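Local coordinates for protein isomaltose glucohydrolase (Kribbella flavida, PDB 5Z3E) that hydrolyses the alpha-1,6-glucosidic linkage of isomaltose from its non-reducing end, yielding beta-D-glucose and D-glucose in the breakdown of a starch-derived cyclic tetrasaccharide, at residues A[210-214]-A[274-278]. The protein carries 1 engineered substitution. Numbering follows the deposited sequence.
Sequences GAIHG and PFGLV
H213 and F275 are joined by the one hydrogen bond of the contact, which runs from side chain to backbone: H213 ND1 donates to F275 O at 2.9 Å, with an N-H...O angle of 150°. The acceptor lies almost in the imidazole plane, though the donor stands 25° out of the carbonyl plane. H213 reaches it with CG anti to its backbone N (chi1 177°), and its other nitrogen, NE2, is hydrogen-bonded to R242 NH1 of helix 231-248. Histidine suits a place with polar partners at both ring nitrogens, and the two bonds fix the ring's rotation.

Two CH-pi contacts flank this bond. L277 CD2 sits over one face of the H213 imidazole, 3.7 Å from its centroid, while A211 CA lies over the F275 ring, also 3.7 Å from the centroid. The A211 methyl, though directed away from the loop, still touches the same ring, CB to F275 CE2 at 3.9 Å. The fold here is the (alpha/alpha)6 barrel of glycoside hydrolase family 15; helix 206-220 meets the loop leading to helix 283-296, and W158 of helix 151-167 packs edge-to-face with F275.

The backbones come closest at G214, where a beta-carbon would clash with F275 CD1; glycine lets the CA atoms of G214 and F275 come within 4.0 Å. In the loop, G276 has a different reason to be glycine, its positive phi.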
ATOM      1  N   GLY A 210      -4.139  -1.760   9.633  1.00  6.76           N
ATOM      2  CA  GLY A 210      -4.484  -2.836   8.744  1.00  6.97           C
ATOM      3  C   GLY A 210      -3.283  -3.394   8.001  1.00  6.64           C
ATOM      4  O   GLY A 210      -3.134  -4.620   7.891  1.00  6.68           O
ATOM      5  N   ALA A 211      -2.428  -2.530   7.468  1.00  6.84           N
ATOM      6  CA  ALA A 211      -1.229  -2.975   6.775  1.00  6.88           C
ATOM      7  C   ALA A 211      -0.354  -3.826   7.690  1.00  6.40           C
ATOM      8  O   ALA A 211       0.193  -4.849   7.288  1.00  6.94           O
ATOM      9  CB  ALA A 211      -0.458  -1.779   6.266  1.00  7.59           C
ATOM     10  N   ILE A 212      -0.172  -3.359   8.935  1.00  6.38           N
ATOM     11  CA  ILE A 212       0.621  -4.113   9.900  1.00  6.51           C
ATOM     12  C   ILE A 212      -0.019  -5.473  10.151  1.00  6.14           C
ATOM     13  O   ILE A 212       0.656  -6.498  10.143  1.00  6.47           O
ATOM     14  CB  ILE A 212       0.822  -3.289  11.185  1.00  6.52           C
ATOM     15  CG1 ILE A 212       1.583  -2.001  10.882  1.00  7.14           C
ATOM     16  CG2 ILE A 212       1.528  -4.147  12.236  1.00  7.02           C
ATOM     17  CD1 ILE A 212       1.675  -1.058  12.063  1.00  8.72           C
ATOM     18  N   HIS A 213      -1.324  -5.481  10.399  1.00  6.03           N
ATOM     19  CA  HIS A 213      -2.060  -6.715  10.581  1.00  6.33           C
ATOM     20  C   HIS A 213      -1.833  -7.670   9.431  1.00  6.25           C
ATOM     21  O   HIS A 213      -1.585  -8.860   9.634  1.00  6.71           O
ATOM     22  CB  HIS A 213      -3.548  -6.391  10.735  1.00  6.56           C
ATOM     23  CG  HIS A 213      -4.435  -7.590  10.851  1.00  6.40           C
ATOM     24  ND1 HIS A 213      -4.926  -8.289   9.777  1.00  6.83           N
ATOM     25  CD2 HIS A 213      -4.921  -8.222  11.943  1.00  6.47           C
ATOM     26  CE1 HIS A 213      -5.679  -9.288  10.234  1.00  6.65           C
ATOM     27  NE2 HIS A 213      -5.694  -9.279  11.545  1.00  7.11           N
ATOM     28  N   GLY A 214      -1.975  -7.179   8.198  1.00  6.30           N
ATOM     29  CA  GLY A 214      -1.807  -8.050   7.058  1.00  6.86           C
ATOM     30  C   GLY A 214      -0.433  -8.688   7.014  1.00  6.51           C
ATOM     31  O   GLY A 214      -0.299  -9.886   6.708  1.00  7.05           O
ATOM     32  N   PRO A 274      -6.209  -6.406   0.793  1.00  7.81           N
ATOM     33  CA  PRO A 274      -5.629  -7.718   1.116  1.00  8.28           C
ATOM     34  C   PRO A 274      -5.346  -7.954   2.586  1.00  8.11           C
ATOM     35  O   PRO A 274      -4.901  -9.042   2.929  1.00  9.63           O
ATOM     36  CB  PRO A 274      -4.310  -7.689   0.347  1.00  9.06           C
ATOM     37  CG  PRO A 274      -3.874  -6.252   0.448  1.00  8.87           C
ATOM     38  CD  PRO A 274      -5.167  -5.461   0.319  1.00  8.68           C
ATOM     39  N   PHE A 275      -5.561  -6.976   3.478  1.00  7.85           N
ATOM     40  CA  PHE A 275      -4.978  -7.102   4.811  1.00  8.25           C
ATOM     41  C   PHE A 275      -5.786  -7.913   5.817  1.00  8.54           C
ATOM     42  O   PHE A 275      -5.243  -8.288   6.859  1.00  9.14           O
ATOM     43  CB  PHE A 275      -4.584  -5.756   5.337  1.00 10.52           C
ATOM     44  CG  PHE A 275      -3.510  -5.049   4.422  1.00 12.31           C
ATOM     45  CD1 PHE A 275      -2.440  -5.777   3.880  1.00 11.94           C
ATOM     46  CD2 PHE A 275      -3.630  -3.753   4.156  1.00 16.33           C
ATOM     47  CE1 PHE A 275      -1.493  -5.170   3.056  1.00 13.58           C
ATOM     48  CE2 PHE A 275      -2.637  -3.089   3.360  1.00 13.91           C
ATOM     49  CZ  PHE A 275      -1.632  -3.874   2.797  1.00 16.36           C
ATOM     50  N   GLY A 276      -7.052  -8.199   5.556  1.00  9.72           N
ATOM     51  CA  GLY A 276      -7.756  -9.263   6.266  1.00 11.42           C
ATOM     52  C   GLY A 276      -8.241  -9.010   7.686  1.00 11.59           C
ATOM     53  O   GLY A 276      -8.437  -9.967   8.424  1.00 13.87           O
ATOM     54  N   LEU A 277      -8.521  -7.765   8.030  1.00 13.37           N
ATOM     55  CA  LEU A 277      -9.141  -7.528   9.357  1.00 14.12           C
ATOM     56  C   LEU A 277     -10.504  -8.265   9.458  1.00 14.50           C
ATOM     57  O   LEU A 277     -10.869  -8.755  10.541  1.00 14.32           O
ATOM     58  CB  LEU A 277      -9.326  -6.019   9.633  1.00 15.80           C
ATOM     59  CG  LEU A 277      -8.165  -4.953   9.755  1.00 16.93           C
ATOM     60  CD1 LEU A 277      -8.512  -3.473  10.125  1.00 19.54           C
ATOM     61  CD2 LEU A 277      -7.228  -5.503  10.794  1.00 18.35           C
ATOM     62  N   VAL A 278     -11.246  -8.275   8.362  1.00 13.90           N
ATOM     63  CA  VAL A 278     -12.545  -8.963   8.258  1.00 12.35           C
ATOM     64  C   VAL A 278     -12.655  -9.666   6.866  1.00 13.76           C
ATOM     65  O   VAL A 278     -11.981  -9.173   6.005  1.00 15.10           O
ATOM     66  CB  VAL A 278     -13.732  -7.987   8.404  1.00 10.91           C
ATOM     67  CG1 VAL A 278     -13.791  -7.394   9.760  1.00 10.20           C
ATOM     68  CG2 VAL A 278     -13.714  -6.897   7.390  1.00 12.99           C
TER